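Local coordinates for extracellular solute-binding protein family 1 (Alicyclobacillus acidocaldarius subsp. acidocaldarius, PDB 4OVJ) that probably captures a solute outside the cell, as a lipid-anchored binding protein, and delivers it to an ABC-type importer, at residues A[110-115]-A[130-135]; A[183-188]-A[207-212]; A[216-221]-A[385-390]; A[296-301]-A[329-334]. All coordinates share one frame; numbering follows the deposited sequence. Where two conformers were deposited one is given.

Read from the N terminus, the four contacts form two clusters on opposite sides of the chain's centre, consistent with the two lobes of a solute-binding protein. Contact 1 packs loop 110-115 on strand 128-144, closing a short span that holds helix 117-121. Contact 2 follows in series, packing the start of helix 185-194 against the lead-in to helix 211-226. That helix then opens contact 3, the long-range closure, which is completed only at helix 377-392. Nested inside its loop is contact 4, between strand 293-300 and the loop at 329-334, back beside contact 1 with centres about 9 Å apart. Contacts 2 and 3 also touch, through Tyr217; no contacts cross.

Contact 1: residues A[110-115]-A[130-135]; sequences INISTI and YGIPNA
Ile132 reaches out from its strand to meet Ile110 end to end, while Ile112 and Ile115 cross it at roughly right angles. The division of labour lies in its two branches. CD1 of Ile132 stands 3.6 Å from CG2 of Ile110 and 3.9 Å from the CD1 of that same residue, and also comes within 4.2 Å of Ile112 CG2. CG2 of Ile132 is taken instead by CD1 of Ile115, at 3.5 Å. With CG1 anti to the carbonyl carbon (chi1 -59°), Ile132 sends one methyl toward each end of the loop. Such a contact illustrates how the facing side of a loop can pack on a strand through methyl groups, here against strand 128-144 in the mixed sheet of the solute-binding fold. Helix 307-319 packs on Ile110 and Ile132 through Leu318 and bonds to the loop through Asn315 and Asn319; Leu120 of helix 117-121 touches Ile112 and Ile115. Between the isoleucines the loop shapes itself: a type I turn runs from Ile112 to Ile115, and Asn111 forms an Asx turn. Its OD1 receives Ser113 OG at 2.6 Å, in the carbonyl plane on a lone pair, whereas Ser113 N, at 3.0 Å, approaches the same oxygen from above that plane.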
loop_
_atom_site.group_PDB
_atom_site.type_symbol
_atom_site.label_atom_id
_atom_site.label_comp_id
_atom_site.label_asym_id
_atom_site.label_seq_id
_atom_site.Cartn_x
_atom_site.Cartn_y
_atom_site.Cartn_z
ATOM N N ILE A 110 -5.603 5.865 23.081
ATOM C CA ILE A 110 -5.208 5.120 21.880
ATOM C C ILE A 110 -3.831 4.497 22.078
ATOM O O ILE A 110 -2.843 5.189 22.341
ATOM C CB ILE A 110 -5.218 5.996 20.610
ATOM C CG1 ILE A 110 -6.578 6.692 20.447
ATOM C CG2 ILE A 110 -4.967 5.130 19.381
ATOM C CD1 ILE A 110 -6.667 7.631 19.258
ATOM N N ASN A 111 -3.775 3.177 21.970
ATOM C CA ASN A 111 -2.522 2.460 22.112
ATOM C C ASN A 111 -1.838 2.398 20.752
ATOM O O ASN A 111 -2.226 1.615 19.896
ATOM C CB ASN A 111 -2.780 1.054 22.659
ATOM C CG ASN A 111 -1.516 0.239 22.786
ATOM O OD1 ASN A 111 -0.410 0.766 22.678
ATOM N ND2 ASN A 111 -1.675 -1.065 23.008
ATOM N N ILE A 112 -0.825 3.238 20.562
ATOM C CA ILE A 112 -0.075 3.262 19.318
ATOM C C ILE A 112 1.233 2.493 19.406
ATOM O O ILE A 112 1.997 2.493 18.451
ATOM C CB ILE A 112 0.188 4.694 18.822
ATOM C CG1 ILE A 112 1.009 5.487 19.864
ATOM C CG2 ILE A 112 -1.140 5.335 18.459
ATOM C CD1 ILE A 112 1.674 6.725 19.322
ATOM N N SER A 113 1.457 1.799 20.524
ATOM C CA SER A 113 2.667 0.981 20.704
ATOM C C SER A 113 2.690 -0.226 19.760
ATOM O O SER A 113 3.746 -0.829 19.539
ATOM C CB SER A 113 2.793 0.521 22.167
ATOM O OG SER A 113 1.865 -0.515 22.472
ATOM N N THR A 114 1.525 -0.546 19.199
ATOM C CA THR A 114 1.324 -1.662 18.286
ATOM C C THR A 114 1.503 -1.259 16.822
ATOM O O THR A 114 1.362 -2.095 15.928
ATOM C CB THR A 114 -0.111 -2.200 18.441
ATOM O OG1 THR A 114 -1.040 -1.108 18.300
ATOM C CG2 THR A 114 -0.299 -2.878 19.811
ATOM N N ILE A 115 1.798 0.015 16.580
ATOM C CA ILE A 115 1.869 0.566 15.232
ATOM C C ILE A 115 3.285 1.085 15.016
ATOM O O ILE A 115 3.862 1.677 15.913
ATOM C CB ILE A 115 0.832 1.704 15.056
ATOM C CG1 ILE A 115 -0.573 1.150 15.313
ATOM C CG2 ILE A 115 0.932 2.318 13.670
ATOM C CD1 ILE A 115 -1.686 2.172 15.254
ATOM N N TYR A 130 -3.212 13.463 12.861
ATOM C CA TYR A 130 -4.630 13.688 12.567
ATOM C C TYR A 130 -5.406 12.482 12.053
ATOM O O TYR A 130 -6.617 12.550 11.854
ATOM C CB TYR A 130 -4.758 14.883 11.625
ATOM C CG TYR A 130 -4.273 16.139 12.311
ATOM C CD1 TYR A 130 -5.045 16.760 13.285
ATOM C CD2 TYR A 130 -3.036 16.687 12.003
ATOM C CE1 TYR A 130 -4.615 17.903 13.921
ATOM C CE2 TYR A 130 -2.590 17.831 12.636
ATOM C CZ TYR A 130 -3.382 18.437 13.594
ATOM O OH TYR A 130 -2.934 19.568 14.221
ATOM N N GLY A 131 -4.707 11.385 11.844
ATOM C CA GLY A 131 -5.340 10.138 11.464
ATOM C C GLY A 131 -4.404 8.999 11.780
ATOM O O GLY A 131 -3.194 9.157 11.737
ATOM N N ILE A 132 -4.976 7.849 12.097
ATOM C CA ILE A 132 -4.191 6.645 12.312
ATOM C C ILE A 132 -4.526 5.625 11.211
ATOM O O ILE A 132 -5.699 5.302 10.992
ATOM C CB ILE A 132 -4.424 6.074 13.710
ATOM C CG1 ILE A 132 -4.044 7.148 14.759
ATOM C CG2 ILE A 132 -3.581 4.820 13.892
ATOM C CD1 ILE A 132 -4.345 6.771 16.181
ATOM N N PRO A 133 -3.499 5.157 10.479
ATOM C CA PRO A 133 -3.762 4.181 9.429
ATOM C C PRO A 133 -4.471 2.977 9.999
ATOM O O PRO A 133 -4.144 2.541 11.110
ATOM C CB PRO A 133 -2.359 3.817 8.930
ATOM C CG PRO A 133 -1.556 5.040 9.190
ATOM C CD PRO A 133 -2.070 5.542 10.506
ATOM N N ASN A 134 -5.453 2.466 9.275
ATOM C CA ASN A 134 -6.243 1.348 9.777
ATOM C C ASN A 134 -5.865 -0.001 9.156
ATOM O O ASN A 134 -6.236 -1.050 9.671
ATOM C CB ASN A 134 -7.749 1.630 9.667
ATOM C CG ASN A 134 -8.232 1.850 8.248
ATOM O OD1 ASN A 134 -7.568 1.502 7.270
ATOM N ND2 ASN A 134 -9.420 2.448 8.127
ATOM N N ALA A 135 -5.115 0.035 8.066
ATOM C CA ALA A 135 -4.701 -1.171 7.361
ATOM C C ALA A 135 -3.539 -0.832 6.448
ATOM O O ALA A 135 -3.338 0.326 6.087
ATOM C CB ALA A 135 -5.848 -1.757 6.561
#

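Contact 2: residues A[183-188]-A[207-212]; sequences ESWQTF and LGFTES. With SO4 (sulfate ion), chain B.
One face of the Phe209 ring receives the edge of Phe188, whose CE2 sits 3.4 Å above the ring plane and over its centre. The indole of Trp185 lies at the edge of that ring, with Trp185 CH2 3.9 Å from Phe209 CE2. The phenylalanines make a T-shaped pair, with centroids 4.8 Å apart and planes at 80°. The indole presents its own edge to Leu207, whose CD2 is 4.0 Å from Trp185 CH2. Trp185 extends this far because its CG is anti to the backbone N (chi1 -176°), and Asp377 holds its NE1. An aromatic core thus joins the first turn of helix 185-194 to the lead-in of helix 211-226, with Met406 of helix 398-414 packed against both Leu207 and Phe209. With an alanine in place of Phe209, the edge of Phe188 would probably lose the face it points into, and a gap would open beside Trp185. The start of helix 185-194 is a capping box: Thr187 N donates to Ser184 OG at 3.1 Å, and Ser184 N to Thr187 OG1 at 3.2 Å. Beyond it lies a sulfate, probably from the crystallisation liquor and bonded also to Tyr139 and Trp260; Ser184 OG is 2.9 Å from its O4.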
loop_
_atom_site.group_PDB
_atom_site.type_symbol
_atom_site.label_atom_id
_atom_site.label_comp_id
_atom_site.label_asym_id
_atom_site.label_seq_id
_atom_site.Cartn_x
_atom_site.Cartn_y
_atom_site.Cartn_z
ATOM N N GLU A 183 7.897 -3.472 -14.283
ATOM C CA GLU A 183 8.059 -2.042 -14.447
ATOM C C GLU A 183 6.709 -1.339 -14.433
ATOM O O GLU A 183 5.814 -1.644 -15.218
ATOM C CB GLU A 183 8.784 -1.716 -15.735
ATOM C CG GLU A 183 10.254 -2.113 -15.717
ATOM C CD GLU A 183 10.880 -1.999 -17.093
ATOM O OE1 GLU A 183 10.794 -2.981 -17.868
ATOM O OE2 GLU A 183 11.454 -0.929 -17.398
ATOM N N SER A 184 6.611 -0.369 -13.551
ATOM C CA SER A 184 5.430 0.456 -13.400
ATOM C C SER A 184 5.878 1.720 -12.710
ATOM O O SER A 184 6.969 1.778 -12.121
ATOM C CB SER A 184 4.373 -0.244 -12.542
ATOM O OG SER A 184 4.786 -0.348 -11.180
ATOM N N TRP A 185 5.023 2.721 -12.751
ATOM C CA TRP A 185 5.318 3.992 -12.100
ATOM C C TRP A 185 5.611 3.793 -10.618
ATOM O O TRP A 185 6.568 4.373 -10.087
ATOM C CB TRP A 185 4.130 4.901 -12.309
ATOM C CG TRP A 185 4.184 6.311 -11.823
ATOM C CD1 TRP A 185 3.219 6.929 -11.100
ATOM C CD2 TRP A 185 5.174 7.311 -12.104
ATOM N NE1 TRP A 185 3.548 8.232 -10.886
ATOM C CE2 TRP A 185 4.739 8.505 -11.493
ATOM C CE3 TRP A 185 6.388 7.313 -12.789
ATOM C CZ2 TRP A 185 5.485 9.696 -11.539
ATOM C CZ3 TRP A 185 7.116 8.493 -12.859
ATOM C CH2 TRP A 185 6.660 9.669 -12.238
ATOM N N GLN A 186 4.831 2.951 -9.942
ATOM C CA GLN A 186 5.059 2.783 -8.517
ATOM C C GLN A 186 6.276 1.899 -8.200
ATOM O O GLN A 186 6.958 2.142 -7.200
ATOM C CB GLN A 186 3.782 2.332 -7.797
ATOM C CG GLN A 186 2.639 3.359 -7.855
ATOM C CD GLN A 186 2.988 4.714 -7.250
ATOM O OE1 GLN A 186 3.824 4.816 -6.354
ATOM N NE2 GLN A 186 2.346 5.768 -7.743
ATOM N N THR A 187 6.616 0.906 -9.024
ATOM C CA THR A 187 7.889 0.214 -8.748
ATOM C C THR A 187 9.077 1.120 -9.067
ATOM O O THR A 187 10.116 1.028 -8.418
ATOM C CB THR A 187 8.080 -1.143 -9.442
ATOM O OG1 THR A 187 8.155 -0.983 -10.861
ATOM C CG2 THR A 187 6.984 -2.113 -9.062
ATOM N N PHE A 188 8.935 1.988 -10.067
ATOM C CA PHE A 188 9.946 3.001 -10.268
ATOM C C PHE A 188 10.057 3.928 -9.036
ATOM O O PHE A 188 11.154 4.328 -8.648
ATOM C CB PHE A 188 9.729 3.828 -11.538
ATOM C CG PHE A 188 10.760 4.895 -11.689
ATOM C CD1 PHE A 188 12.099 4.558 -11.788
ATOM C CD2 PHE A 188 10.412 6.232 -11.636
ATOM C CE1 PHE A 188 13.075 5.529 -11.833
ATOM C CE2 PHE A 188 11.387 7.210 -11.702
ATOM C CZ PHE A 188 12.720 6.862 -11.800
ATOM N N LEU A 207 8.876 16.661 -11.195
ATOM C CA LEU A 207 9.344 15.318 -10.894
ATOM C C LEU A 207 10.478 15.429 -9.894
ATOM O O LEU A 207 11.226 16.407 -9.898
ATOM C CB LEU A 207 9.805 14.610 -12.159
ATOM C CG LEU A 207 8.714 14.374 -13.208
ATOM C CD1 LEU A 207 9.322 13.723 -14.429
ATOM C CD2 LEU A 207 7.594 13.506 -12.657
ATOM N N GLY A 208 10.596 14.422 -9.041
ATOM C CA GLY A 208 11.573 14.439 -7.965
ATOM C C GLY A 208 12.783 13.561 -8.194
ATOM O O GLY A 208 13.495 13.239 -7.244
ATOM N N PHE A 209 13.017 13.157 -9.437
ATOM C CA PHE A 209 14.145 12.295 -9.769
ATOM C C PHE A 209 14.826 12.790 -11.035
ATOM O O PHE A 209 14.273 13.601 -11.777
ATOM C CB PHE A 209 13.676 10.856 -9.976
ATOM C CG PHE A 209 12.676 10.715 -11.082
ATOM C CD1 PHE A 209 13.088 10.488 -12.394
ATOM C CD2 PHE A 209 11.317 10.855 -10.822
ATOM C CE1 PHE A 209 12.165 10.382 -13.413
ATOM C CE2 PHE A 209 10.390 10.736 -11.838
ATOM C CZ PHE A 209 10.818 10.506 -13.138
ATOM N N THR A 210 16.021 12.265 -11.282
ATOM C CA THR A 210 16.821 12.655 -12.438
ATOM C C THR A 210 16.712 11.629 -13.560
ATOM O O THR A 210 16.311 10.483 -13.354
ATOM C CB THR A 210 18.300 12.754 -12.064
ATOM O OG1 THR A 210 18.764 11.470 -11.643
ATOM C CG2 THR A 210 18.518 13.773 -10.954
ATOM N N GLU A 211 17.112 12.041 -14.756
ATOM C CA GLU A 211 17.108 11.142 -15.901
ATOM C C GLU A 211 17.946 9.893 -15.657
ATOM O O GLU A 211 17.530 8.791 -16.014
ATOM C CB GLU A 211 17.596 11.875 -17.142
ATOM C CG GLU A 211 17.409 11.103 -18.425
ATOM C CD GLU A 211 17.849 11.913 -19.617
ATOM O OE1 GLU A 211 17.272 13.002 -19.833
ATOM O OE2 GLU A 211 18.772 11.476 -20.323
ATOM N N SER A 212 19.109 10.082 -15.052
ATOM C CA SER A 212 20.022 8.996 -14.745
ATOM C C SER A 212 19.350 7.890 -13.933
ATOM O O SER A 212 19.511 6.703 -14.205
ATOM C CB SER A 212 21.194 9.559 -13.956
ATOM O OG SER A 212 22.216 8.610 -13.875
HETATM S S SO4 B . 1.843 -1.348 -9.319
HETATM O O1 SO4 B . 1.703 -0.739 -10.656
HETATM O O2 SO4 B . 1.389 -0.415 -8.256
HETATM O O3 SO4 B . 0.992 -2.553 -9.246
HETATM O O4 SO4 B . 3.256 -1.729 -9.123
#

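Contact 3: residues A[216-221]-A[385-390]; sequences SYLNYW and ANMVQA
Leu218 has the greatest share of this helix-helix contact, 52 Å² of its surface being buried against Met387 and Val388. Its two methyls are divided between the partners. CD1 meets the selenium of Met387 (selenomethionine in the crystal) tip to tip, with Leu218 CD1 and Met387 SE 4.0 Å apart. CD2 looks to the valine instead, at a looser 4.3 Å from Val388 CG2. Met387 leaves its helix off to one side, and bends in its chain at chi2 (-90°) and chi3 (-69°) carry SE round toward the leucine. This is apolar packing between two helices far apart in sequence, and it binds helix 377-392, near the C terminus, to helix 211-226 of the solute-binding fold. The backbones come closest at Leu218 and Val388, whose CA atoms are 7.9 Å apart. Glu183 fills in alongside, touching Leu218 and Val388, while Pro398 and Phe405 of helix 398-414 reach Leu218 and Met387 respectively. The same helix stacks aromatic side chains within itself: Trp221 NE1 lies 3.6 Å above one face of the Tyr217 ring, displaced toward its rim. The hydroxyl of Tyr217 bonds with Thr187 OG1 and with the backbone N of Ser184.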
loop_
_atom_site.group_PDB
_atom_site.type_symbol
_atom_site.label_atom_id
_atom_site.label_comp_id
_atom_site.label_asym_id
_atom_site.label_seq_id
_atom_site.Cartn_x
_atom_site.Cartn_y
_atom_site.Cartn_z
ATOM N N SER A 216 18.757 4.126 -15.365
ATOM C CA SER A 216 19.366 2.954 -14.718
ATOM C C SER A 216 18.300 1.888 -14.410
ATOM O O SER A 216 18.541 0.685 -14.558
ATOM C CB SER A 216 20.183 3.341 -13.482
ATOM O OG SER A 216 19.363 3.843 -12.446
ATOM N N TYR A 217 17.110 2.337 -14.021
ATOM C CA TYR A 217 15.981 1.423 -13.794
ATOM C C TYR A 217 15.582 0.742 -15.091
ATOM O O TYR A 217 15.448 -0.487 -15.167
ATOM C CB TYR A 217 14.824 2.230 -13.238
ATOM C CG TYR A 217 13.472 1.577 -13.137
ATOM C CD1 TYR A 217 13.104 0.860 -12.017
ATOM C CD2 TYR A 217 12.524 1.771 -14.119
ATOM C CE1 TYR A 217 11.839 0.313 -11.889
ATOM C CE2 TYR A 217 11.260 1.234 -14.008
ATOM C CZ TYR A 217 10.922 0.509 -12.883
ATOM O OH TYR A 217 9.658 0.009 -12.760
ATOM N N LEU A 218 15.402 1.534 -16.131
ATOM C CA LEU A 218 15.008 0.968 -17.419
ATOM C C LEU A 218 16.051 -0.024 -17.949
ATOM O O LEU A 218 15.697 -1.069 -18.494
ATOM C CB LEU A 218 14.758 2.074 -18.433
ATOM C CG LEU A 218 13.582 3.008 -18.146
ATOM C CD1 LEU A 218 13.633 4.142 -19.150
ATOM C CD2 LEU A 218 12.238 2.302 -18.185
ATOM N N ASN A 219 17.331 0.309 -17.785
ATOM C CA ASN A 219 18.417 -0.568 -18.231
ATOM C C ASN A 219 18.474 -1.861 -17.475
ATOM O O ASN A 219 18.804 -2.900 -18.057
ATOM C CB ASN A 219 19.765 0.129 -18.121
ATOM C CG ASN A 219 20.057 1.009 -19.318
ATOM O OD1 ASN A 219 19.561 0.754 -20.412
ATOM N ND2 ASN A 219 20.873 2.038 -19.120
ATOM N N TYR A 220 18.158 -1.807 -16.183
ATOM C CA TYR A 220 18.138 -3.007 -15.362
ATOM C C TYR A 220 17.181 -4.024 -15.954
ATOM O O TYR A 220 17.555 -5.166 -16.198
ATOM C CB TYR A 220 17.725 -2.676 -13.930
ATOM C CG TYR A 220 17.629 -3.884 -13.030
ATOM C CD1 TYR A 220 18.768 -4.429 -12.464
ATOM C CD2 TYR A 220 16.400 -4.488 -12.760
ATOM C CE1 TYR A 220 18.696 -5.537 -11.652
ATOM C CE2 TYR A 220 16.320 -5.594 -11.930
ATOM C CZ TYR A 220 17.476 -6.114 -11.377
ATOM O OH TYR A 220 17.418 -7.210 -10.553
ATOM N N TRP A 221 15.955 -3.591 -16.224
ATOM C CA TRP A 221 14.954 -4.505 -16.786
ATOM C C TRP A 221 15.257 -4.864 -18.237
ATOM O O TRP A 221 15.037 -6.004 -18.643
ATOM C CB TRP A 221 13.546 -3.930 -16.649
ATOM C CG TRP A 221 13.155 -3.780 -15.209
ATOM C CD1 TRP A 221 13.216 -2.643 -14.459
ATOM C CD2 TRP A 221 12.703 -4.815 -14.332
ATOM N NE1 TRP A 221 12.820 -2.906 -13.169
ATOM C CE2 TRP A 221 12.488 -4.231 -13.071
ATOM C CE3 TRP A 221 12.441 -6.183 -14.498
ATOM C CZ2 TRP A 221 12.029 -4.961 -11.979
ATOM C CZ3 TRP A 221 11.990 -6.911 -13.410
ATOM C CH2 TRP A 221 11.781 -6.296 -12.173
ATOM N N ALA A 385 3.636 4.226 -18.041
ATOM C CA ALA A 385 3.360 2.876 -18.540
ATOM C C ALA A 385 3.500 2.819 -20.068
ATOM O O ALA A 385 4.069 1.884 -20.616
ATOM C CB ALA A 385 1.976 2.437 -18.109
ATOM N N ASN A 386 3.018 3.845 -20.752
ATOM C CA ASN A 386 3.108 3.877 -22.212
ATOM C C ASN A 386 4.566 3.990 -22.674
ATOM O O ASN A 386 4.977 3.348 -23.648
ATOM C CB ASN A 386 2.265 5.025 -22.766
ATOM C CG ASN A 386 0.768 4.796 -22.588
ATOM O OD1 ASN A 386 0.322 3.701 -22.268
ATOM N ND2 ASN A 386 -0.011 5.838 -22.801
HETATM N N MSE A 387 5.360 4.784 -21.953
HETATM C CA MSE A 387 6.786 4.911 -22.266
HETATM C C MSE A 387 7.487 3.602 -22.011
HETATM O O MSE A 387 8.315 3.168 -22.814
HETATM C CB MSE A 387 7.411 6.042 -21.470
HETATM C CG MSE A 387 8.876 6.228 -21.824
HETATM SE SE MSE A 387 10.022 5.123 -20.641
HETATM C CE MSE A 387 9.703 6.127 -19.017
ATOM N N VAL A 388 7.176 2.964 -20.889
ATOM C CA VAL A 388 7.786 1.681 -20.553
ATOM C C VAL A 388 7.479 0.668 -21.645
ATOM O O VAL A 388 8.363 -0.059 -22.089
ATOM C CB VAL A 388 7.308 1.163 -19.180
ATOM C CG1 VAL A 388 7.633 -0.317 -19.001
ATOM C CG2 VAL A 388 7.943 1.995 -18.079
ATOM N N GLN A 389 6.224 0.635 -22.080
ATOM C CA GLN A 389 5.806 -0.261 -23.154
ATOM C C GLN A 389 6.587 0.012 -24.450
ATOM O O GLN A 389 7.030 -0.926 -25.107
ATOM C CB GLN A 389 4.294 -0.136 -23.374
ATOM C CG GLN A 389 3.716 -1.046 -24.445
ATOM C CD GLN A 389 2.205 -0.934 -24.529
ATOM O OE1 GLN A 389 1.608 0.001 -23.991
ATOM N NE2 GLN A 389 1.576 -1.887 -25.200
ATOM N N ALA A 390 6.775 1.289 -24.798
ATOM C CA ALA A 390 7.575 1.669 -25.985
ATOM C C ALA A 390 9.023 1.211 -25.896
ATOM O O ALA A 390 9.594 0.747 -26.877
ATOM C CB ALA A 390 7.524 3.175 -26.215
#

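Contact 4: residues A[296-301]-A[329-334]; sequences QFWSIY and LVRGIP
Two donors grip OE1 of Gln296: NE of Arg331, at 2.7 Å, and ND2 of Asn134. In the mixed sheet of this solute-binding fold, strand 293-300 lies between strands 84-87 and 128-144, antiparallel to both, and Arg331 reaches it from the loop that precedes strand 333-334. The oxygen sits almost exactly in the guanidinium plane; the two flat groups are nearly perpendicular, and the donor stands 40° out of the amide's carbonyl plane, not on a lone pair. The bond is bent, with an N-H...O angle of 145°. To bring its amide there, Gln296 adopts an unusual first torsion (-29°), well away from a staggered position. Trp298 supplies the second support: CH2 of its ring lies over one face of the guanidinium, offset toward the rim, and is 4.0 Å from Arg331 NH2, which itself lies at the indole's edge. That same nitrogen bonds with Gln86 and Thr41, tying the loop to strand 84-87 and to helix 35-51. With a leucine at Arg331, Gln296 OE1 would probably keep only one of these two donors, and Gln86 and Thr41 would lose their shared partner. Arg331 itself sits in a turn closed by the backbone N of Gly332, which donates to Leu329 O at 3.1 Å.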
loop_
_atom_site.group_PDB
_atom_site.type_symbol
_atom_site.label_atom_id
_atom_site.label_comp_id
_atom_site.label_asym_id
_atom_site.label_seq_id
_atom_site.Cartn_x
_atom_site.Cartn_y
_atom_site.Cartn_z
ATOM N N GLN A 296 -6.198 3.481 4.522
ATOM C CA GLN A 296 -7.134 4.510 4.956
ATOM C C GLN A 296 -6.734 4.865 6.369
ATOM O O GLN A 296 -5.801 4.282 6.906
ATOM C CB GLN A 296 -8.596 4.033 4.982
ATOM C CG GLN A 296 -9.015 2.954 4.018
ATOM C CD GLN A 296 -10.405 2.446 4.311
ATOM O OE1 GLN A 296 -10.817 2.353 5.484
ATOM N NE2 GLN A 296 -11.136 2.110 3.268
ATOM N N PHE A 297 -7.438 5.812 6.967
ATOM C CA PHE A 297 -7.167 6.288 8.315
ATOM C C PHE A 297 -8.456 6.396 9.107
ATOM O O PHE A 297 -9.518 6.652 8.541
ATOM C CB PHE A 297 -6.573 7.703 8.311
ATOM C CG PHE A 297 -5.252 7.827 7.639
ATOM C CD1 PHE A 297 -5.173 7.912 6.259
ATOM C CD2 PHE A 297 -4.078 7.925 8.385
ATOM C CE1 PHE A 297 -3.949 8.017 5.626
ATOM C CE2 PHE A 297 -2.856 8.056 7.750
ATOM C CZ PHE A 297 -2.792 8.086 6.369
ATOM N N TRP A 298 -8.341 6.255 10.428
ATOM C CA TRP A 298 -9.377 6.697 11.349
ATOM C C TRP A 298 -8.996 8.086 11.856
ATOM O O TRP A 298 -7.880 8.290 12.323
ATOM C CB TRP A 298 -9.512 5.777 12.559
ATOM C CG TRP A 298 -9.733 4.340 12.269
ATOM C CD1 TRP A 298 -9.004 3.308 12.770
ATOM C CD2 TRP A 298 -10.735 3.753 11.428
ATOM N NE1 TRP A 298 -9.488 2.117 12.310
ATOM C CE2 TRP A 298 -10.549 2.356 11.479
ATOM C CE3 TRP A 298 -11.767 4.266 10.634
ATOM C CZ2 TRP A 298 -11.348 1.477 10.762
ATOM C CZ3 TRP A 298 -12.566 3.385 9.934
ATOM C CH2 TRP A 298 -12.354 2.011 10.006
ATOM N N SER A 299 -9.947 9.015 11.782
ATOM C CA SER A 299 -9.775 10.361 12.301
ATOM C C SER A 299 -10.975 10.701 13.201
ATOM O O SER A 299 -12.051 10.101 13.095
ATOM C CB SER A 299 -9.680 11.360 11.149
ATOM O OG SER A 299 -8.493 11.202 10.370
ATOM N N ILE A 300 -10.772 11.662 14.084
ATOM C CA ILE A 300 -11.799 12.122 15.000
ATOM C C ILE A 300 -12.052 13.610 14.750
ATOM O O ILE A 300 -11.120 14.378 14.520
ATOM C CB ILE A 300 -11.384 11.878 16.463
ATOM C CG1 ILE A 300 -11.207 10.385 16.718
ATOM C CG2 ILE A 300 -12.410 12.451 17.452
ATOM C CD1 ILE A 300 -10.616 10.037 18.067
ATOM N N TYR A 301 -13.322 14.008 14.812
ATOM C CA TYR A 301 -13.704 15.406 14.651
ATOM C C TYR A 301 -13.083 16.261 15.744
ATOM O O TYR A 301 -13.198 15.939 16.926
ATOM C CB TYR A 301 -15.220 15.517 14.722
ATOM C CG TYR A 301 -15.822 16.874 14.459
ATOM C CD1 TYR A 301 -15.259 17.755 13.549
ATOM C CD2 TYR A 301 -17.009 17.242 15.089
ATOM C CE1 TYR A 301 -15.840 18.992 13.298
ATOM C CE2 TYR A 301 -17.604 18.462 14.837
ATOM C CZ TYR A 301 -17.021 19.334 13.945
ATOM O OH TYR A 301 -17.625 20.552 13.709
ATOM N N LEU A 329 -9.333 -8.831 6.344
ATOM C CA LEU A 329 -8.275 -8.315 5.482
ATOM C C LEU A 329 -8.852 -7.448 4.366
ATOM O O LEU A 329 -8.163 -7.097 3.421
ATOM C CB LEU A 329 -7.452 -9.466 4.894
ATOM C CG LEU A 329 -6.330 -9.979 5.791
ATOM C CD1 LEU A 329 -6.864 -10.965 6.803
ATOM C CD2 LEU A 329 -5.236 -10.626 4.950
ATOM N N VAL A 330 -10.110 -7.050 4.523
ATOM C CA VAL A 330 -10.838 -6.361 3.487
ATOM C C VAL A 330 -10.134 -5.052 3.062
ATOM O O VAL A 330 -9.961 -4.790 1.876
ATOM C CB VAL A 330 -12.311 -6.118 3.958
ATOM C CG1 VAL A 330 -13.090 -5.330 2.929
ATOM C CG2 VAL A 330 -13.007 -7.451 4.261
ATOM N N ARG A 331 -9.690 -4.262 4.035
ATOM C CA ARG A 331 -8.994 -2.990 3.757
ATOM C C ARG A 331 -7.481 -3.130 3.565
ATOM O O ARG A 331 -6.802 -2.180 3.165
ATOM C CB ARG A 331 -9.237 -2.026 4.904
ATOM C CG ARG A 331 -10.659 -1.515 4.998
ATOM C CD ARG A 331 -10.800 -0.740 6.292
ATOM N NE ARG A 331 -12.012 0.075 6.367
ATOM C CZ ARG A 331 -13.224 -0.366 6.710
ATOM N NH1 ARG A 331 -13.446 -1.641 7.005
ATOM N NH2 ARG A 331 -14.231 0.487 6.762
ATOM N N GLY A 332 -6.959 -4.305 3.870
ATOM C CA GLY A 332 -5.533 -4.557 3.866
ATOM C C GLY A 332 -5.107 -5.342 5.094
ATOM O O GLY A 332 -5.931 -5.908 5.814
ATOM N N ILE A 333 -3.801 -5.375 5.324
ATOM C CA ILE A 333 -3.234 -6.065 6.471
ATOM C C ILE A 333 -3.487 -5.242 7.734
ATOM O O ILE A 333 -3.300 -4.029 7.720
ATOM C CB ILE A 333 -1.728 -6.263 6.282
ATOM C CG1 ILE A 333 -1.493 -7.133 5.053
ATOM C CG2 ILE A 333 -1.112 -6.912 7.512
ATOM C CD1 ILE A 333 -2.379 -8.354 5.060
ATOM N N PRO A 334 -3.906 -5.890 8.834
ATOM C CA PRO A 334 -4.148 -5.134 10.055
ATOM C C PRO A 334 -2.947 -4.323 10.506
ATOM O O PRO A 334 -1.805 -4.796 10.460
ATOM C CB PRO A 334 -4.468 -6.213 11.083
ATOM C CG PRO A 334 -5.059 -7.313 10.276
ATOM C CD PRO A 334 -4.312 -7.297 8.978
#